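Local coordinates for MAGE domain-containing protein (Xenopus laevis, PDB 7DG2) that probably serves, as the MAGE-family Nse3 subunit, to pair with Nse1 and hold Nse4 within the DNA-binding Smc5/6 complex, at residues 14-19 and 37-42; 64-69 and 76-81. One frame throughout, in Å; residues are numbered along the deposited sequence.

From the N terminus, the chain runs through helix 6-23, short strand 30-31 and helix 32-40 before contact 1 closes the first loop, bringing 37-42 back onto 14-19. Helix 47-62 follows, and contact 2 then closes a much shorter loop, the hairpin between 64-69 and 76-81. The two loops are in series, neither nested nor crossed, with centres about 17 Å apart and nearest atoms about 7 Å apart. Helix 47-62 links them: it packs on both segments of contact 1, and its residue Leu58 on both strands of contact 2. Strand 30-31, from inside the first loop, pairs with the second hairpin strand, joining helices and sheet in one winged-helix unit.

Contact 1 (14-19 and 37-42); sequences GEVVQY and RSVIKE
Val16 and Val39 mark the closest backbone approach, their CA atoms 6.3 Å apart, where the middle of helix 6-23 faces the last turn of helix 32-40. That last turn is widened to a pi-type turn over 37-40, and Lys41, with positive phi, is the first residue after it to leave helical geometry. Val39 sits between the helices and splits its two methyls. Val39 CG1, anti to its own backbone N (chi1 -174°), goes to Val16 CG2 at 3.6 Å and also lies against Glu15 CB. Val39 CG2 lies over one face of the Tyr19 ring, 3.7 Å from the centroid and displaced toward the CG-CD1 side, a CH-pi contact. A beta-branched valine suits this place because it offers a methyl to each neighbour without a long chain. Val16 CG2 also touches Ile40 CG1 at 3.8 Å, and Ile50 of helix 47-62 packs on both Val16 and Ile40. Two waters bridge polar groups of the two segments. One donates to Glu15 OE1 and to Val39 O, a carbonyl that also accepts a bond from Lys12 NZ. Another lies in the plane of the Tyr19 ring, 2.6 Å from Tyr19 OH, and reaches Ser38 OG at 3.2 Å. Tyrosine suits the place because its ring face receives the Val39 methyl while its hydroxyl reaches Ser38 through the water. Nse1 packs on the first helix too, Met90 of that chain against Tyr19. Such apolar packing between successive helices, with helix 47-62 as the third, is characteristic of the helical bundle of a winged-helix domain, here the N-terminal one of the MAGE fold.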
ATOM      1  N   GLY B  14       3.593   9.117  19.472  1.00 16.04           N
ATOM      2  CA  GLY B  14       3.355   9.323  18.051  1.00 15.78           C
ATOM      3  C   GLY B  14       4.474   8.774  17.185  1.00 15.64           C
ATOM      4  O   GLY B  14       4.224   8.192  16.125  1.00 15.80           O
ATOM      5  N   GLU B  15       5.722   8.946  17.625  1.00 13.67           N
ATOM      6  CA  GLU B  15       6.849   8.416  16.864  1.00 12.92           C
ATOM      7  C   GLU B  15       6.810   6.894  16.804  1.00 13.36           C
ATOM      8  O   GLU B  15       7.149   6.294  15.777  1.00 15.03           O
ATOM      9  CB  GLU B  15       8.165   8.912  17.477  1.00 17.06           C
ATOM     10  CG  GLU B  15       8.327  10.411  17.310  1.00 21.10           C
ATOM     11  CD  GLU B  15       9.403  11.035  18.193  1.00 29.31           C
ATOM     12  OE1 GLU B  15      10.036  10.326  18.996  1.00 25.65           O
ATOM     13  OE2 GLU B  15       9.600  12.265  18.085  1.00 36.09           O
ATOM     14  N   VAL B  16       6.436   6.245  17.907  1.00 12.29           N
ATOM     15  CA  VAL B  16       6.351   4.787  17.892  1.00 12.69           C
ATOM     16  C   VAL B  16       5.269   4.325  16.921  1.00 12.73           C
ATOM     17  O   VAL B  16       5.441   3.329  16.209  1.00 13.15           O
ATOM     18  CB  VAL B  16       6.100   4.248  19.313  1.00 11.01           C
ATOM     19  CG1 VAL B  16       5.764   2.776  19.246  1.00 10.65           C
ATOM     20  CG2 VAL B  16       7.355   4.482  20.181  1.00 13.87           C
ATOM     21  N   VAL B  17       4.119   5.012  16.905  1.00 13.38           N
ATOM     22  CA  VAL B  17       3.066   4.661  15.951  1.00 11.43           C
ATOM     23  C   VAL B  17       3.588   4.799  14.528  1.00 12.92           C
ATOM     24  O   VAL B  17       3.399   3.911  13.692  1.00 11.92           O
ATOM     25  CB  VAL B  17       1.811   5.525  16.176  1.00 13.87           C
ATOM     26  CG1 VAL B  17       0.769   5.274  15.073  1.00 13.85           C
ATOM     27  CG2 VAL B  17       1.220   5.246  17.552  1.00 12.20           C
ATOM     28  N   GLN B  18       4.268   5.910  14.239  1.00 12.97           N
ATOM     29  CA  GLN B  18       4.825   6.090  12.897  1.00 13.88           C
ATOM     30  C   GLN B  18       5.785   4.963  12.554  1.00 13.85           C
ATOM     31  O   GLN B  18       5.768   4.436  11.435  1.00 14.34           O
ATOM     32  CB  GLN B  18       5.563   7.420  12.791  1.00 15.69           C
ATOM     33  CG  GLN B  18       4.707   8.648  12.855  1.00 18.62           C
ATOM     34  CD  GLN B  18       5.552   9.889  12.669  1.00 24.68           C
ATOM     35  OE1 GLN B  18       5.943  10.537  13.646  1.00 28.70           O
ATOM     36  NE2 GLN B  18       5.871  10.213  11.407  1.00 22.77           N
ATOM     37  N   TYR B  19       6.648   4.603  13.506  1.00 11.80           N
ATOM     38  CA  TYR B  19       7.629   3.554  13.275  1.00 13.05           C
ATOM     39  C   TYR B  19       6.946   2.222  13.005  1.00 11.64           C
ATOM     40  O   TYR B  19       7.340   1.487  12.094  1.00 13.05           O
ATOM     41  CB  TYR B  19       8.540   3.469  14.506  1.00 14.22           C
ATOM     42  CG  TYR B  19       9.649   2.463  14.454  1.00 14.35           C
ATOM     43  CD1 TYR B  19      10.863   2.779  13.862  1.00 13.36           C
ATOM     44  CD2 TYR B  19       9.513   1.220  15.051  1.00 15.57           C
ATOM     45  CE1 TYR B  19      11.898   1.875  13.859  1.00 16.17           C
ATOM     46  CE2 TYR B  19      10.541   0.311  15.036  1.00 14.43           C
ATOM     47  CZ  TYR B  19      11.728   0.639  14.438  1.00 16.60           C
ATOM     48  OH  TYR B  19      12.771  -0.264  14.418  1.00 19.04           O
ATOM     49  N   ARG B  37      15.049   0.700  21.300  1.00 17.70           N
ATOM     50  CA  ARG B  37      16.379   1.257  21.047  1.00 20.50           C
ATOM     51  C   ARG B  37      16.330   2.408  20.051  1.00 19.84           C
ATOM     52  O   ARG B  37      16.920   3.469  20.286  1.00 21.04           O
ATOM     53  CB  ARG B  37      17.309   0.146  20.540  1.00 20.46           C
ATOM     54  CG  ARG B  37      18.639   0.603  19.938  1.00 29.52           C
ATOM     55  CD  ARG B  37      19.522  -0.627  19.721  1.00 30.90           C
ATOM     56  NE  ARG B  37      19.767  -1.005  18.328  1.00 38.49           N
ATOM     57  CZ  ARG B  37      18.844  -1.362  17.432  1.00 45.56           C
ATOM     58  NH1 ARG B  37      19.222  -1.710  16.209  1.00 46.32           N
ATOM     59  NH2 ARG B  37      17.549  -1.351  17.719  1.00 40.87           N
ATOM     60  N   SER B  38      15.616   2.224  18.941  1.00 16.74           N
ATOM     61  CA  SER B  38      15.653   3.180  17.841  1.00 20.32           C
ATOM     62  C   SER B  38      14.699   4.341  18.014  1.00 20.31           C
ATOM     63  O   SER B  38      14.937   5.409  17.440  1.00 19.62           O
ATOM     64  CB  SER B  38      15.339   2.482  16.514  1.00 23.34           C
ATOM     65  OG  SER B  38      16.370   1.568  16.177  1.00 25.74           O
ATOM     66  N   VAL B  39      13.593   4.161  18.735  1.00 15.16           N
ATOM     67  CA  VAL B  39      12.601   5.213  18.897  1.00 15.01           C
ATOM     68  C   VAL B  39      12.524   5.709  20.341  1.00 15.09           C
ATOM     69  O   VAL B  39      12.553   6.916  20.591  1.00 16.14           O
ATOM     70  CB  VAL B  39      11.217   4.739  18.398  1.00 16.38           C
ATOM     71  CG1 VAL B  39      10.230   5.882  18.440  1.00 17.01           C
ATOM     72  CG2 VAL B  39      11.342   4.191  16.993  1.00 19.54           C
ATOM     73  N   ILE B  40      12.354   4.799  21.301  1.00 15.25           N
ATOM     74  CA  ILE B  40      12.021   5.262  22.647  1.00 16.05           C
ATOM     75  C   ILE B  40      13.237   5.874  23.336  1.00 17.31           C
ATOM     76  O   ILE B  40      13.105   6.851  24.089  1.00 16.00           O
ATOM     77  CB  ILE B  40      11.386   4.100  23.437  1.00 14.66           C
ATOM     78  CG1 ILE B  40      10.041   3.763  22.757  1.00 16.11           C
ATOM     79  CG2 ILE B  40      11.173   4.478  24.905  1.00 16.37           C
ATOM     80  CD1 ILE B  40       9.203   2.705  23.465  1.00 15.00           C
ATOM     81  N   LYS B  41      14.429   5.345  23.061  1.00 18.99           N
ATOM     82  CA  LYS B  41      15.694   5.968  23.441  1.00 19.51           C
ATOM     83  C   LYS B  41      15.746   6.278  24.935  1.00 19.94           C
ATOM     84  O   LYS B  41      15.641   5.360  25.754  1.00 19.23           O
ATOM     85  CB  LYS B  41      15.932   7.214  22.588  1.00 19.30           C
ATOM     86  CG  LYS B  41      16.205   6.890  21.117  1.00 19.40           C
ATOM     87  CD  LYS B  41      16.068   8.144  20.250  1.00 23.16           C
ATOM     88  CE  LYS B  41      16.546   7.894  18.834  1.00 30.20           C
ATOM     89  NZ  LYS B  41      16.503   9.153  18.033  1.00 29.93           N
ATOM     90  N   GLU B  42      15.903   7.552  25.314  1.00 18.95           N
ATOM     91  CA  GLU B  42      16.110   7.848  26.732  1.00 21.64           C
ATOM     92  C   GLU B  42      14.838   7.739  27.570  1.00 22.26           C
ATOM     93  O   GLU B  42      14.898   7.950  28.789  1.00 22.60           O
ATOM     94  CB  GLU B  42      16.735   9.239  26.893  1.00 25.82           C
ATOM     95  CG  GLU B  42      15.787  10.395  26.638  1.00 29.36           C
ATOM     96  CD  GLU B  42      15.783  10.880  25.193  1.00 31.86           C
ATOM     97  OE1 GLU B  42      15.975  10.065  24.264  1.00 25.89           O
ATOM     98  OE2 GLU B  42      15.569  12.093  24.988  1.00 35.27           O
TER
HETATM   99  O   HOH W   1      12.405   8.932  18.391  1.00 34.57           O
HETATM  100  O   HOH W   2      15.102   0.436  13.426  1.00 30.87           O

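Contact 2 (64-69 and 76-81)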
ATOM      1  N   PHE B  64      -6.217  -1.569  13.992  1.00 13.09           N
ATOM      2  CA  PHE B  64      -5.089  -2.490  13.910  1.00 14.16           C
ATOM      3  C   PHE B  64      -4.766  -3.027  15.298  1.00 16.39           C
ATOM      4  O   PHE B  64      -4.748  -2.271  16.269  1.00 17.84           O
ATOM      5  CB  PHE B  64      -3.804  -1.828  13.403  1.00 14.45           C
ATOM      6  CG  PHE B  64      -3.849  -1.341  11.985  1.00 12.76           C
ATOM      7  CD1 PHE B  64      -4.936  -1.572  11.161  1.00 14.77           C
ATOM      8  CD2 PHE B  64      -2.754  -0.659  11.473  1.00 13.83           C
ATOM      9  CE1 PHE B  64      -4.944  -1.114   9.849  1.00 14.17           C
ATOM     10  CE2 PHE B  64      -2.759  -0.185  10.167  1.00 16.36           C
ATOM     11  CZ  PHE B  64      -3.856  -0.418   9.351  1.00 16.85           C
ATOM     12  N   GLN B  65      -4.436  -4.309  15.364  1.00 14.06           N
ATOM     13  CA  GLN B  65      -4.078  -4.984  16.604  1.00 13.92           C
ATOM     14  C   GLN B  65      -2.592  -5.324  16.588  1.00 15.68           C
ATOM     15  O   GLN B  65      -2.104  -5.963  15.653  1.00 16.80           O
ATOM     16  CB  GLN B  65      -4.905  -6.259  16.773  1.00 17.95           C
ATOM     17  CG  GLN B  65      -4.647  -7.024  18.050  1.00 20.65           C
ATOM     18  CD  GLN B  65      -5.478  -6.507  19.216  1.00 27.50           C
ATOM     19  OE1 GLN B  65      -6.327  -5.620  19.058  1.00 26.78           O
ATOM     20  NE2 GLN B  65      -5.234  -7.060  20.399  1.00 30.57           N
ATOM     21  N   LEU B  66      -1.890  -4.939  17.645  1.00 15.60           N
ATOM     22  CA  LEU B  66      -0.507  -5.363  17.823  1.00 15.33           C
ATOM     23  C   LEU B  66      -0.504  -6.775  18.405  1.00 15.81           C
ATOM     24  O   LEU B  66      -1.196  -7.046  19.395  1.00 15.65           O
ATOM     25  CB  LEU B  66       0.221  -4.380  18.746  1.00 13.93           C
ATOM     26  CG  LEU B  66       1.731  -4.547  18.923  1.00 14.70           C
ATOM     27  CD1 LEU B  66       2.422  -4.105  17.643  1.00 15.61           C
ATOM     28  CD2 LEU B  66       2.229  -3.722  20.112  1.00 17.23           C
ATOM     29  N   GLU B  67       0.232  -7.690  17.778  1.00 15.02           N
ATOM     30  CA  GLU B  67       0.291  -9.066  18.259  1.00 16.90           C
ATOM     31  C   GLU B  67       1.737  -9.547  18.309  1.00 15.47           C
ATOM     32  O   GLU B  67       2.513  -9.316  17.382  1.00 16.03           O
ATOM     33  CB  GLU B  67      -0.542 -10.015  17.381  1.00 17.15           C
ATOM     34  CG  GLU B  67      -2.046  -9.663  17.318  1.00 19.77           C
ATOM     35  CD  GLU B  67      -2.906 -10.839  16.868  1.00 29.02           C
ATOM     36  OE1 GLU B  67      -2.717 -11.965  17.386  1.00 32.49           O
ATOM     37  OE2 GLU B  67      -3.775 -10.642  15.998  1.00 24.54           O
ATOM     38  N   GLU B  68       2.093 -10.238  19.388  1.00 15.95           N
ATOM     39  CA  GLU B  68       3.422 -10.826  19.512  1.00 17.86           C
ATOM     40  C   GLU B  68       3.393 -12.208  18.870  1.00 22.45           C
ATOM     41  O   GLU B  68       2.566 -13.045  19.245  1.00 23.50           O
ATOM     42  CB  GLU B  68       3.819 -10.909  20.989  1.00 21.61           C
ATOM     43  CG  GLU B  68       5.245 -11.341  21.248  1.00 26.08           C
ATOM     44  CD  GLU B  68       5.590 -11.328  22.730  1.00 30.24           C
ATOM     45  OE1 GLU B  68       4.911 -12.037  23.510  1.00 34.67           O
ATOM     46  OE2 GLU B  68       6.531 -10.600  23.114  1.00 28.54           O
ATOM     47  N   ILE B  69       4.275 -12.451  17.898  1.00 21.07           N
ATOM     48  CA  ILE B  69       4.288 -13.751  17.228  1.00 23.81           C
ATOM     49  C   ILE B  69       5.435 -14.641  17.684  1.00 25.41           C
ATOM     50  O   ILE B  69       5.432 -15.842  17.364  1.00 30.85           O
ATOM     51  CB  ILE B  69       4.327 -13.609  15.695  1.00 23.81           C
ATOM     52  CG1 ILE B  69       5.631 -12.956  15.246  1.00 22.75           C
ATOM     53  CG2 ILE B  69       3.100 -12.827  15.215  1.00 25.07           C
ATOM     54  CD1 ILE B  69       5.840 -13.012  13.759  1.00 25.31           C
ATOM     55  N   TYR B  76       6.761  -8.359  17.001  1.00 14.85           N
ATOM     56  CA  TYR B  76       5.365  -7.977  16.821  1.00 15.17           C
ATOM     57  C   TYR B  76       4.987  -7.935  15.350  1.00 15.62           C
ATOM     58  O   TYR B  76       5.833  -7.729  14.481  1.00 15.39           O
ATOM     59  CB  TYR B  76       5.088  -6.592  17.391  1.00 14.35           C
ATOM     60  CG  TYR B  76       5.382  -6.420  18.866  1.00 15.27           C
ATOM     61  CD1 TYR B  76       4.882  -7.307  19.810  1.00 18.12           C
ATOM     62  CD2 TYR B  76       6.148  -5.354  19.306  1.00 14.35           C
ATOM     63  CE1 TYR B  76       5.155  -7.129  21.170  1.00 18.25           C
ATOM     64  CE2 TYR B  76       6.409  -5.159  20.653  1.00 15.38           C
ATOM     65  CZ  TYR B  76       5.915  -6.043  21.575  1.00 15.98           C
ATOM     66  OH  TYR B  76       6.203  -5.847  22.911  1.00 16.18           O
ATOM     67  N   ILE B  77       3.689  -8.097  15.089  1.00 13.99           N
ATOM     68  CA  ILE B  77       3.091  -7.793  13.795  1.00 12.78           C
ATOM     69  C   ILE B  77       1.835  -6.969  14.052  1.00 13.75           C
ATOM     70  O   ILE B  77       1.389  -6.810  15.189  1.00 14.08           O
ATOM     71  CB  ILE B  77       2.749  -9.054  12.974  1.00 14.04           C
ATOM     72  CG1 ILE B  77       1.647  -9.862  13.661  1.00 16.11           C
ATOM     73  CG2 ILE B  77       3.987  -9.914  12.725  1.00 16.36           C
ATOM     74  CD1 ILE B  77       1.103 -10.988  12.777  1.00 17.93           C
ATOM     75  N   LEU B  78       1.246  -6.457  12.967  1.00 12.03           N
ATOM     76  CA  LEU B  78      -0.028  -5.753  13.028  1.00 12.94           C
ATOM     77  C   LEU B  78      -1.069  -6.589  12.295  1.00 13.95           C
ATOM     78  O   LEU B  78      -0.856  -6.956  11.140  1.00 15.70           O
ATOM     79  CB  LEU B  78       0.083  -4.360  12.382  1.00 13.66           C
ATOM     80  CG  LEU B  78       1.038  -3.363  13.036  1.00 14.20           C
ATOM     81  CD1 LEU B  78       1.114  -2.099  12.179  1.00 15.23           C
ATOM     82  CD2 LEU B  78       0.587  -3.029  14.455  1.00 17.57           C
ATOM     83  N   THR B  79      -2.184  -6.898  12.961  1.00 13.23           N
ATOM     84  CA  THR B  79      -3.287  -7.622  12.331  1.00 15.07           C
ATOM     85  C   THR B  79      -4.539  -6.751  12.344  1.00 15.62           C
ATOM     86  O   THR B  79      -4.611  -5.726  13.028  1.00 15.05           O
ATOM     87  CB  THR B  79      -3.581  -8.960  13.033  1.00 16.72           C
ATOM     88  OG1 THR B  79      -4.029  -8.705  14.365  1.00 16.88           O
ATOM     89  CG2 THR B  79      -2.328  -9.838  13.067  1.00 18.83           C
ATOM     90  N   ASN B  80      -5.542  -7.169  11.572  1.00 14.89           N
ATOM     91  CA  ASN B  80      -6.717  -6.338  11.355  1.00 15.15           C
ATOM     92  C   ASN B  80      -7.810  -6.699  12.356  1.00 17.25           C
ATOM     93  O   ASN B  80      -8.128  -7.879  12.540  1.00 17.39           O
ATOM     94  CB  ASN B  80      -7.227  -6.511   9.925  1.00 14.82           C
ATOM     95  CG  ASN B  80      -7.939  -5.286   9.417  1.00 15.21           C
ATOM     96  OD1 ASN B  80      -8.640  -4.604  10.174  1.00 16.27           O
ATOM     97  ND2 ASN B  80      -7.741  -4.974   8.135  1.00 15.92           N
ATOM     98  N   LYS B  81      -8.362  -5.684  13.015  1.00 13.19           N
ATOM     99  CA  LYS B  81      -9.507  -5.908  13.899  1.00 15.22           C
ATOM    100  C   LYS B  81     -10.822  -5.899  13.140  1.00 21.04           C
ATOM    101  O   LYS B  81     -11.858  -6.288  13.708  1.00 22.94           O
ATOM    102  CB  LYS B  81      -9.539  -4.849  14.997  1.00 17.33           C
ATOM    103  CG  LYS B  81      -8.284  -4.833  15.878  1.00 20.05           C
ATOM    104  CD  LYS B  81      -8.329  -3.690  16.900  1.00 21.15           C
ATOM    105  CE  LYS B  81      -9.356  -3.944  18.018  1.00 26.81           C
ATOM    106  NZ  LYS B  81      -8.926  -5.063  18.924  1.00 27.74           N
TER
HETATM  107  O   HOH W   3       5.878  -7.994  24.302  1.00 21.90           O
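Gln65 and Thr79 form a hydrogen-bonded pair in the antiparallel beta hairpin that makes the wing of this winged-helix domain. Their backbones exchange two nearly straight bonds, Gln65 N to Thr79 O at 2.7 Å and Thr79 N to Gln65 O at 2.9 Å. Glu67 and Ile77 repeat the exchange, so all four N-H groups and all four carbonyls of these pairs are satisfied across the ladder. The same face carries two side-chain bonds. Thr79 OG1, between backbone N and carbonyl carbon (chi1 64°), donates to the anti lone pair of Glu67 OE2 at 2.5 Å; threonine suits a strand and supplies the hydroxyl. Lys81 bends at its last two torsions and brings NZ to Gln65 OE1, tilted 33° from the amide plane. The Ile69 and Ile77 side chains cross at about a right angle, Ile69 CG2 against Ile77 CD1.

Phe64, Leu66 and Leu78 point to the other face, where apolar side chains suit the buried side against helix 47-62. Asn80 ND2 bonds to Arg64 O of the Nse4 chain and Gln13 OE1 of the Nse1 chain, tying the strand to both partners. Glu68 OE2 accepts from His74 ND1 and from a water that also meets Tyr76 OH. Leu66 CD2 stands over the centre of the Tyr76 ring, 4.2 Å from the centroid, while Glu67 O lies in plane at the ring's edge.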